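Local atomic coordinates of cyclodipeptide synthetase (Mycobacterium tuberculosis, PDB entry 2X9Q), a protein that probably catalyses ATP-independent formation of cyclo(L-tyrosyl-L-tyrosyl) from two molecules of tyrosyl-tRNA, a step toward mycocyclosin. Residues Thr70-Ile75 against Tyr264-Gly269; Glu177-Leu182 against Glu233-Leu238; Leu187-Leu190 against Asp195-Ala198. All coordinates share one frame; numbering follows the deposited sequence.

Contact 1: residues Thr70-Ile75 against Tyr264-Gly269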
loop_
_atom_site.group_PDB
_atom_site.type_symbol
_atom_site.label_atom_id
_atom_site.label_comp_id
_atom_site.label_asym_id
_atom_site.label_seq_id
_atom_site.Cartn_x
_atom_site.Cartn_y
_atom_site.Cartn_z
ATOM N N THR A 70 -11.239 9.889 1.291
ATOM C CA THR A 70 -12.594 10.287 1.695
ATOM C C THR A 70 -12.521 11.337 2.830
ATOM O O THR A 70 -11.478 11.536 3.437
ATOM C CB THR A 70 -13.483 9.136 2.296
ATOM O OG1 THR A 70 -12.882 8.680 3.547
ATOM C CG2 THR A 70 -13.662 7.990 1.267
ATOM N N GLN A 71 -13.672 11.924 3.185
ATOM C CA GLN A 71 -13.683 12.873 4.333
ATOM C C GLN A 71 -13.325 12.171 5.623
ATOM O O GLN A 71 -12.822 12.804 6.580
ATOM C CB GLN A 71 -15.084 13.389 4.547
ATOM C CG GLN A 71 -15.678 14.075 3.391
ATOM C CD GLN A 71 -17.034 14.714 3.834
ATOM O OE1 GLN A 71 -17.030 15.778 4.482
ATOM N NE2 GLN A 71 -18.150 14.035 3.556
ATOM N N GLN A 72 -13.629 10.875 5.731
ATOM C CA GLN A 72 -13.252 10.211 6.971
ATOM C C GLN A 72 -11.716 9.900 7.028
ATOM O O GLN A 72 -11.105 9.957 8.096
ATOM C CB GLN A 72 -14.035 8.905 7.094
ATOM C CG GLN A 72 -15.571 9.258 7.341
ATOM C CD GLN A 72 -16.479 8.062 7.469
ATOM O OE1 GLN A 72 -17.687 8.229 7.404
ATOM N NE2 GLN A 72 -15.933 6.856 7.711
ATOM N N CYS A 73 -11.120 9.667 5.849
ATOM C CA CYS A 73 -9.653 9.519 5.763
ATOM C C CYS A 73 -9.032 10.836 6.199
ATOM O O CYS A 73 -7.941 10.840 6.693
ATOM C CB CYS A 73 -9.209 9.288 4.287
ATOM S SG CYS A 73 -9.879 7.652 3.626
ATOM N N GLN A 74 -9.669 11.953 5.895
ATOM C CA GLN A 74 -9.055 13.209 6.311
ATOM C C GLN A 74 -9.048 13.395 7.798
ATOM O O GLN A 74 -8.120 14.029 8.335
ATOM C CB GLN A 74 -9.742 14.367 5.645
ATOM C CG GLN A 74 -9.156 15.746 6.047
ATOM C CD GLN A 74 -10.015 16.826 5.588
ATOM O OE1 GLN A 74 -10.773 17.383 6.399
ATOM N NE2 GLN A 74 -9.958 17.158 4.250
ATOM N N ILE A 75 -10.112 12.924 8.485
ATOM C CA ILE A 75 -10.104 12.896 9.933
ATOM C C ILE A 75 -8.942 12.050 10.448
ATOM O O ILE A 75 -8.228 12.432 11.415
ATOM C CB ILE A 75 -11.482 12.374 10.494
ATOM C CG1 ILE A 75 -12.562 13.473 10.252
ATOM C CG2 ILE A 75 -11.323 12.095 11.984
ATOM C CD1 ILE A 75 -13.847 13.008 10.556
ATOM N N TYR A 264 -13.060 1.817 0.663
ATOM C CA TYR A 264 -13.430 3.083 1.373
ATOM C C TYR A 264 -14.829 3.640 0.973
ATOM O O TYR A 264 -15.086 4.845 1.122
ATOM C CB TYR A 264 -12.307 4.206 1.198
ATOM C CG TYR A 264 -10.954 3.635 1.606
ATOM C CD1 TYR A 264 -10.621 3.455 2.968
ATOM C CD2 TYR A 264 -10.004 3.211 0.640
ATOM C CE1 TYR A 264 -9.423 2.823 3.345
ATOM C CE2 TYR A 264 -8.819 2.615 1.031
ATOM C CZ TYR A 264 -8.549 2.401 2.375
ATOM O OH TYR A 264 -7.346 1.875 2.748
ATOM N N ALA A 265 -15.711 2.773 0.490
ATOM C CA ALA A 265 -16.961 3.235 -0.085
ATOM C C ALA A 265 -18.025 3.255 1.008
ATOM O O ALA A 265 -17.996 2.384 1.922
ATOM C CB ALA A 265 -17.422 2.208 -1.185
ATOM N N ARG A 266 -19.084 4.040 0.766
ATOM C CA ARG A 266 -20.375 3.856 1.473
ATOM C C ARG A 266 -20.958 2.504 1.127
ATOM O O ARG A 266 -20.378 1.754 0.329
ATOM C CB ARG A 266 -21.335 4.983 1.003
ATOM C CG ARG A 266 -20.853 6.404 1.474
ATOM C CD ARG A 266 -20.461 6.339 2.977
ATOM N NE ARG A 266 -20.200 7.668 3.602
ATOM C CZ ARG A 266 -19.580 7.859 4.768
ATOM N NH1 ARG A 266 -19.229 6.801 5.546
ATOM N NH2 ARG A 266 -19.336 9.111 5.195
ATOM N N GLY A 267 -22.067 2.141 1.756
ATOM C CA GLY A 267 -22.678 0.872 1.489
ATOM C C GLY A 267 -22.093 -0.206 2.381
ATOM O O GLY A 267 -21.669 0.060 3.522
ATOM N N SER A 268 -22.164 -1.447 1.908
ATOM C CA SER A 268 -21.678 -2.570 2.721
ATOM C C SER A 268 -21.033 -3.603 1.796
ATOM O O SER A 268 -21.162 -3.507 0.575
ATOM C CB SER A 268 -22.819 -3.244 3.521
ATOM O OG SER A 268 -23.784 -3.742 2.672
ATOM N N GLY A 269 -20.262 -4.478 2.389
ATOM C CA GLY A 269 -19.455 -5.446 1.616
ATOM C C GLY A 269 -18.077 -5.554 2.310
ATOM O O GLY A 269 -17.965 -5.450 3.549
#

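Contact 2: residues Glu177-Leu182 against Glu233-Leu238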
loop_
_atom_site.group_PDB
_atom_site.type_symbol
_atom_site.label_atom_id
_atom_site.label_comp_id
_atom_site.label_asym_id
_atom_site.label_seq_id
_atom_site.Cartn_x
_atom_site.Cartn_y
_atom_site.Cartn_z
ATOM N N GLU A 177 -1.188 -12.732 13.119
ATOM C CA GLU A 177 -2.542 -13.322 13.083
ATOM C C GLU A 177 -3.636 -12.387 12.496
ATOM O O GLU A 177 -4.411 -12.849 11.695
ATOM C CB GLU A 177 -2.976 -13.845 14.496
ATOM C CG GLU A 177 -4.144 -14.799 14.411
ATOM C CD GLU A 177 -4.724 -15.176 15.836
ATOM O OE1 GLU A 177 -4.674 -14.339 16.783
ATOM O OE2 GLU A 177 -5.239 -16.326 16.000
ATOM N N ALA A 178 -3.694 -11.091 12.844
ATOM C CA ALA A 178 -4.724 -10.216 12.242
ATOM C C ALA A 178 -4.539 -10.163 10.669
ATOM O O ALA A 178 -5.514 -10.223 9.928
ATOM C CB ALA A 178 -4.660 -8.820 12.812
ATOM N N TYR A 179 -3.294 -10.067 10.191
ATOM C CA TYR A 179 -3.043 -9.989 8.759
ATOM C C TYR A 179 -3.591 -11.269 8.151
ATOM O O TYR A 179 -4.307 -11.245 7.118
ATOM C CB TYR A 179 -1.506 -9.880 8.485
ATOM C CG TYR A 179 -1.154 -10.021 7.025
ATOM C CD1 TYR A 179 -1.063 -11.299 6.400
ATOM C CD2 TYR A 179 -0.881 -8.894 6.270
ATOM C CE1 TYR A 179 -0.741 -11.428 4.996
ATOM C CE2 TYR A 179 -0.579 -9.011 4.860
ATOM C CZ TYR A 179 -0.502 -10.279 4.255
ATOM O OH TYR A 179 -0.217 -10.339 2.908
ATOM N N ARG A 180 -3.210 -12.407 8.744
ATOM C CA ARG A 180 -3.643 -13.677 8.203
ATOM C C ARG A 180 -5.199 -13.833 8.156
ATOM O O ARG A 180 -5.736 -14.387 7.203
ATOM C CB ARG A 180 -3.092 -14.819 9.057
ATOM C CG ARG A 180 -1.654 -15.169 8.919
ATOM C CD ARG A 180 -1.478 -16.374 9.969
ATOM N NE ARG A 180 -0.169 -17.000 9.901
ATOM C CZ ARG A 180 0.066 -18.293 9.600
ATOM N NH1 ARG A 180 -0.935 -19.155 9.344
ATOM N NH2 ARG A 180 1.323 -18.739 9.566
ATOM N N GLU A 181 -5.900 -13.345 9.181
ATOM C CA GLU A 181 -7.355 -13.356 9.187
ATOM C C GLU A 181 -7.936 -12.428 8.119
ATOM O O GLU A 181 -8.823 -12.821 7.405
ATOM C CB GLU A 181 -7.899 -13.003 10.602
ATOM C CG GLU A 181 -7.714 -14.226 11.560
ATOM C CD GLU A 181 -8.103 -13.977 13.049
ATOM O OE1 GLU A 181 -8.813 -12.997 13.301
ATOM O OE2 GLU A 181 -7.656 -14.756 13.954
ATOM N N LEU A 182 -7.396 -11.241 7.985
ATOM C CA LEU A 182 -7.834 -10.332 6.922
ATOM C C LEU A 182 -7.612 -10.959 5.536
ATOM O O LEU A 182 -8.510 -10.918 4.701
ATOM C CB LEU A 182 -7.118 -8.971 7.028
ATOM C CG LEU A 182 -7.590 -8.162 8.252
ATOM C CD1 LEU A 182 -6.448 -7.117 8.685
ATOM C CD2 LEU A 182 -9.047 -7.529 7.994
ATOM N N GLU A 233 -1.099 -7.031 -0.244
ATOM C CA GLU A 233 -1.044 -5.694 0.388
ATOM C C GLU A 233 -2.355 -5.337 1.084
ATOM O O GLU A 233 -2.368 -4.464 1.966
ATOM C CB GLU A 233 -0.877 -4.607 -0.684
ATOM C CG GLU A 233 0.488 -4.762 -1.313
ATOM C CD GLU A 233 0.786 -3.707 -2.387
ATOM O OE1 GLU A 233 -0.172 -2.939 -2.754
ATOM O OE2 GLU A 233 1.972 -3.698 -2.827
ATOM N N ALA A 234 -3.464 -5.894 0.601
ATOM C CA ALA A 234 -4.818 -5.441 1.059
ATOM C C ALA A 234 -5.027 -5.380 2.619
ATOM O O ALA A 234 -5.684 -4.475 3.088
ATOM C CB ALA A 234 -5.911 -6.360 0.472
ATOM N N PRO A 235 -4.525 -6.355 3.411
ATOM C CA PRO A 235 -4.803 -6.271 4.861
ATOM C C PRO A 235 -4.328 -4.950 5.486
ATOM O O PRO A 235 -4.973 -4.473 6.394
ATOM C CB PRO A 235 -4.074 -7.468 5.441
ATOM C CG PRO A 235 -4.123 -8.496 4.258
ATOM C CD PRO A 235 -3.875 -7.653 3.050
ATOM N N LEU A 236 -3.245 -4.370 4.995
ATOM C CA LEU A 236 -2.777 -3.053 5.451
ATOM C C LEU A 236 -3.648 -1.929 4.976
ATOM O O LEU A 236 -3.694 -0.811 5.629
ATOM C CB LEU A 236 -1.328 -2.781 5.060
ATOM C CG LEU A 236 -0.208 -3.575 5.813
ATOM C CD1 LEU A 236 1.137 -2.983 5.355
ATOM C CD2 LEU A 236 -0.194 -3.497 7.303
ATOM N N PHE A 237 -4.361 -2.174 3.870
ATOM C CA PHE A 237 -5.352 -1.169 3.417
ATOM C C PHE A 237 -6.688 -1.321 4.103
ATOM O O PHE A 237 -7.479 -0.444 3.965
ATOM C CB PHE A 237 -5.541 -1.169 1.883
ATOM C CG PHE A 237 -4.429 -0.539 1.198
ATOM C CD1 PHE A 237 -4.404 0.886 1.044
ATOM C CD2 PHE A 237 -3.337 -1.314 0.771
ATOM C CE1 PHE A 237 -3.319 1.528 0.369
ATOM C CE2 PHE A 237 -2.193 -0.722 0.124
ATOM C CZ PHE A 237 -2.167 0.718 -0.090
ATOM N N LEU A 238 -6.941 -2.471 4.741
ATOM C CA LEU A 238 -8.202 -2.781 5.462
ATOM C C LEU A 238 -8.089 -2.420 6.940
ATOM O O LEU A 238 -9.018 -1.794 7.520
ATOM C CB LEU A 238 -8.513 -4.293 5.349
ATOM C CG LEU A 238 -8.885 -4.705 3.896
ATOM C CD1 LEU A 238 -8.819 -6.246 3.773
ATOM C CD2 LEU A 238 -10.341 -4.176 3.626
#

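Contact 3: residues Leu187-Leu190 against Asp195-Ala198. Unlike the reference sequence in segment 195-198: Met196 (reference Leu).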
loop_
_atom_site.group_PDB
_atom_site.type_symbol
_atom_site.label_atom_id
_atom_site.label_comp_id
_atom_site.label_asym_id
_atom_site.label_seq_id
_atom_site.Cartn_x
_atom_site.Cartn_y
_atom_site.Cartn_z
ATOM N N LEU A 187 -9.707 -13.601 0.557
ATOM C CA LEU A 187 -9.692 -14.751 -0.391
ATOM C C LEU A 187 -11.031 -15.516 -0.393
ATOM O O LEU A 187 -11.502 -15.962 -1.440
ATOM C CB LEU A 187 -8.470 -15.622 -0.133
ATOM C CG LEU A 187 -7.198 -15.385 -0.990
ATOM C CD1 LEU A 187 -6.732 -13.967 -1.146
ATOM C CD2 LEU A 187 -6.001 -16.346 -0.610
ATOM N N THR A 188 -11.637 -15.691 0.767
ATOM C CA THR A 188 -12.885 -16.461 0.850
ATOM C C THR A 188 -14.000 -15.682 0.151
ATOM O O THR A 188 -14.781 -16.255 -0.631
ATOM C CB THR A 188 -13.270 -16.665 2.316
ATOM O OG1 THR A 188 -12.347 -17.600 2.876
ATOM C CG2 THR A 188 -14.695 -17.225 2.466
ATOM N N ARG A 189 -14.100 -14.389 0.425
ATOM C CA ARG A 189 -15.097 -13.569 -0.280
ATOM C C ARG A 189 -14.937 -13.539 -1.788
ATOM O O ARG A 189 -15.941 -13.578 -2.507
ATOM C CB ARG A 189 -15.032 -12.147 0.189
ATOM C CG ARG A 189 -15.518 -11.876 1.495
ATOM C CD ARG A 189 -15.029 -10.427 1.745
ATOM N NE ARG A 189 -15.283 -10.033 3.114
ATOM C CZ ARG A 189 -16.396 -9.449 3.555
ATOM N NH1 ARG A 189 -17.424 -9.117 2.732
ATOM N NH2 ARG A 189 -16.461 -9.179 4.839
ATOM N N LEU A 190 -13.714 -13.414 -2.296
ATOM C CA LEU A 190 -13.506 -13.526 -3.718
ATOM C C LEU A 190 -13.972 -14.903 -4.278
ATOM O O LEU A 190 -14.392 -14.971 -5.449
ATOM C CB LEU A 190 -12.058 -13.351 -4.098
ATOM C CG LEU A 190 -11.558 -11.914 -3.875
ATOM C CD1 LEU A 190 -10.029 -11.964 -3.940
ATOM C CD2 LEU A 190 -12.127 -11.070 -4.979
ATOM N N ASP A 195 -19.830 -11.625 -7.969
ATOM C CA ASP A 195 -20.052 -10.207 -8.314
ATOM C C ASP A 195 -18.933 -9.324 -7.715
ATOM O O ASP A 195 -18.391 -8.477 -8.365
ATOM C CB ASP A 195 -21.423 -9.700 -7.841
ATOM C CG ASP A 195 -22.599 -10.573 -8.406
ATOM O OD1 ASP A 195 -22.564 -10.915 -9.586
ATOM O OD2 ASP A 195 -23.524 -10.893 -7.651
HETATM N N MSE A 196 -18.606 -9.583 -6.476
HETATM C CA MSE A 196 -17.485 -8.897 -5.831
HETATM C C MSE A 196 -16.189 -9.180 -6.542
HETATM O O MSE A 196 -15.404 -8.261 -6.856
HETATM C CB MSE A 196 -17.395 -9.299 -4.335
HETATM C CG MSE A 196 -16.566 -8.298 -3.542
HETATM SE SE MSE A 196 -15.478 -9.261 -2.269
HETATM C CE MSE A 196 -14.673 -9.911 -3.852
ATOM N N ARG A 197 -15.947 -10.451 -6.843
ATOM C CA ARG A 197 -14.792 -10.773 -7.657
ATOM C C ARG A 197 -14.732 -10.036 -9.005
ATOM O O ARG A 197 -13.635 -9.625 -9.486
ATOM C CB ARG A 197 -14.747 -12.308 -7.894
ATOM C CG ARG A 197 -13.474 -12.773 -8.641
ATOM C CD ARG A 197 -13.342 -14.357 -8.618
ATOM N NE ARG A 197 -14.431 -14.947 -9.430
ATOM C CZ ARG A 197 -15.479 -15.700 -9.035
ATOM N NH1 ARG A 197 -15.750 -16.080 -7.732
ATOM N NH2 ARG A 197 -16.293 -16.051 -10.010
ATOM N N ALA A 198 -15.880 -9.960 -9.687
ATOM C CA ALA A 198 -15.885 -9.262 -11.041
ATOM C C ALA A 198 -15.521 -7.768 -10.907
ATOM O O ALA A 198 -14.747 -7.218 -11.706
ATOM C CB ALA A 198 -17.322 -9.421 -11.677
#

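Contact 1: residues Thr70-Ile75 against Tyr264-Gly269
Gln72 reaches Arg266 on a chain extended beyond CG, while the arginine chain bends at chi2 (-47°) and then runs out extended; the two chains approach from opposite directions, and the amide and guanidinium planes are steeply inclined to each other. Both terminal nitrogens of Arg266 grip one oxygen: NH1 lies 2.8 Å and NH2 2.9 Å from Gln72 OE1. The oxygen sits at the guanidinium edge, near its plane, but the two donors approach it from one face of the amide, about 45° above the carbonyl plane and not on a lone pair. Both N-H...O angles are near 140°, as expected when two N-H groups share one acceptor. This two-nitrogen, end-on grip, at the surface, ties together two parts of a Rossmann-like alpha/beta fold related to type I tRNA synthetases: helix 71-79, which follows strand 64-68, and the loop leading into strand 276-283, the neighbour of 64-68 in the sheet. Thr70 is the N-cap of that helix, and it forms a capping box with Cys73: Cys73 N donates to Thr70 OG1 (3.1 Å), and Thr70 N returns a weak bond to Cys73 SG. With OG1 committed to the cap, Thr70 turns its methyl CG2 across the contact, 3.5 Å from Tyr264 O. The buried Cys73 sulfur makes a sulfur-aromatic contact, SG lying obliquely 4.9 Å from the Tyr264 ring centroid.

Contact 2: residues Glu177-Leu182 against Glu233-Leu238
Two helices of the cyclodipeptide synthase domain, 177-192 and 220-244, cross here in a buried contact, their local axes 8.9 Å apart at an angle of 104°. The second carries Glu233, a substrate-binding residue by similarity. It is kinked at Pro235, whose ring nitrogen carries no hydrogen; Leu236 N, too, misses its normal partner one turn back and makes only a weak bond to Glu233 O. Pro235 makes most of the contact. Its CG lies over one face of the Tyr179 ring, 3.9 Å from the centroid and 23° off the normal, which is CH-pi geometry offset toward the rim. Pro235 CB approaches the same ring at CD2 (3.6 Å). A chi1 of 171° sets Tyr179 CG anti to the backbone N and swings the ring over the proline. The same CB also meets Leu182 CB (3.7 Å), the two side chains running alongside with opposed directions. Leu182 CD2 extends the apolar patch to Leu238 CB at 4.2 Å. Cohesion between the segments is thus apolar and CH-pi, while just outside them Tyr179 OH donates to Ala232 O, the carbonyl that a regular helix would offer to Leu236 N; this bond gives that oxygen a partner, links the two helices and helps hold the ring.

Contact 3: residues Leu187-Leu190 against Asp195-Ala198
Two consecutive helices of the cyclodipeptide synthase domain, 177-192 and 194-210, are joined by a very short turn and pack against each other beside it. The contact is made by the last turns of the first helix and the first turn of the second, and Leu190 CA and Arg197 CA are 5.0 Å apart. Across the junction Arg197 NH1 donates to Leu190 O at 2.9 Å. The bond is close to straight, with an N-H...O angle of 165°. The donor lies in the carbonyl plane, and the oxygen in turn lies at the guanidinium edge, 10° out of its plane, so both flat groups are well oriented for it. The arginine bends at chi3 (67°), which curls its chain round the carbonyl: CD passes 3.4 Å from Leu190 O on the way to the guanidinium. Apolar packing accompanies the hydrogen bond. Leu190 CD2 lies 4.1 Å from Arg197 CB. Leu190 also meets Met196, a selenomethionine that differs from the reference sequence, but the placement of its methyl end is doubtful, because the modelled approach to the leucine is too short for two carbons. The Leu190 side chain is buried and touches Cys231 on helix 220-244, a substrate-binding residue by similarity, which places this leucine against that helix. Arg189 holds Asp185 one turn back in a salt bridge through NE, directing its charged end along its own helix, whereas its aliphatic root faces the neighbour: Arg189 CB packs 3.8 Å from the selenium, SE, of Met196.

How the contacts relate
Contacts 2 and 3 both use helix 177-192, their centres 16 Å apart, and contact 3 is nested in the chain loop that contact 2 closes; contact 1 encloses both. Helix 220-244 relates the three to the probable substrate site: contact 2 contains Glu233, the Leu190 side chain of contact 3 lies about 4 Å from that of Cys231, and the Tyr264 side chain of contact 1 lies about 10 Å from those of Glu233 and Tyr253. Contacts 1 and 2 meet directly through a probable, weak hydrogen bond between Tyr264 OH and Phe237 O, 2.6 Å apart. Contacts 1 and 3 touch by packing, with Gly269 C 3.6 Å from Arg189 NH1.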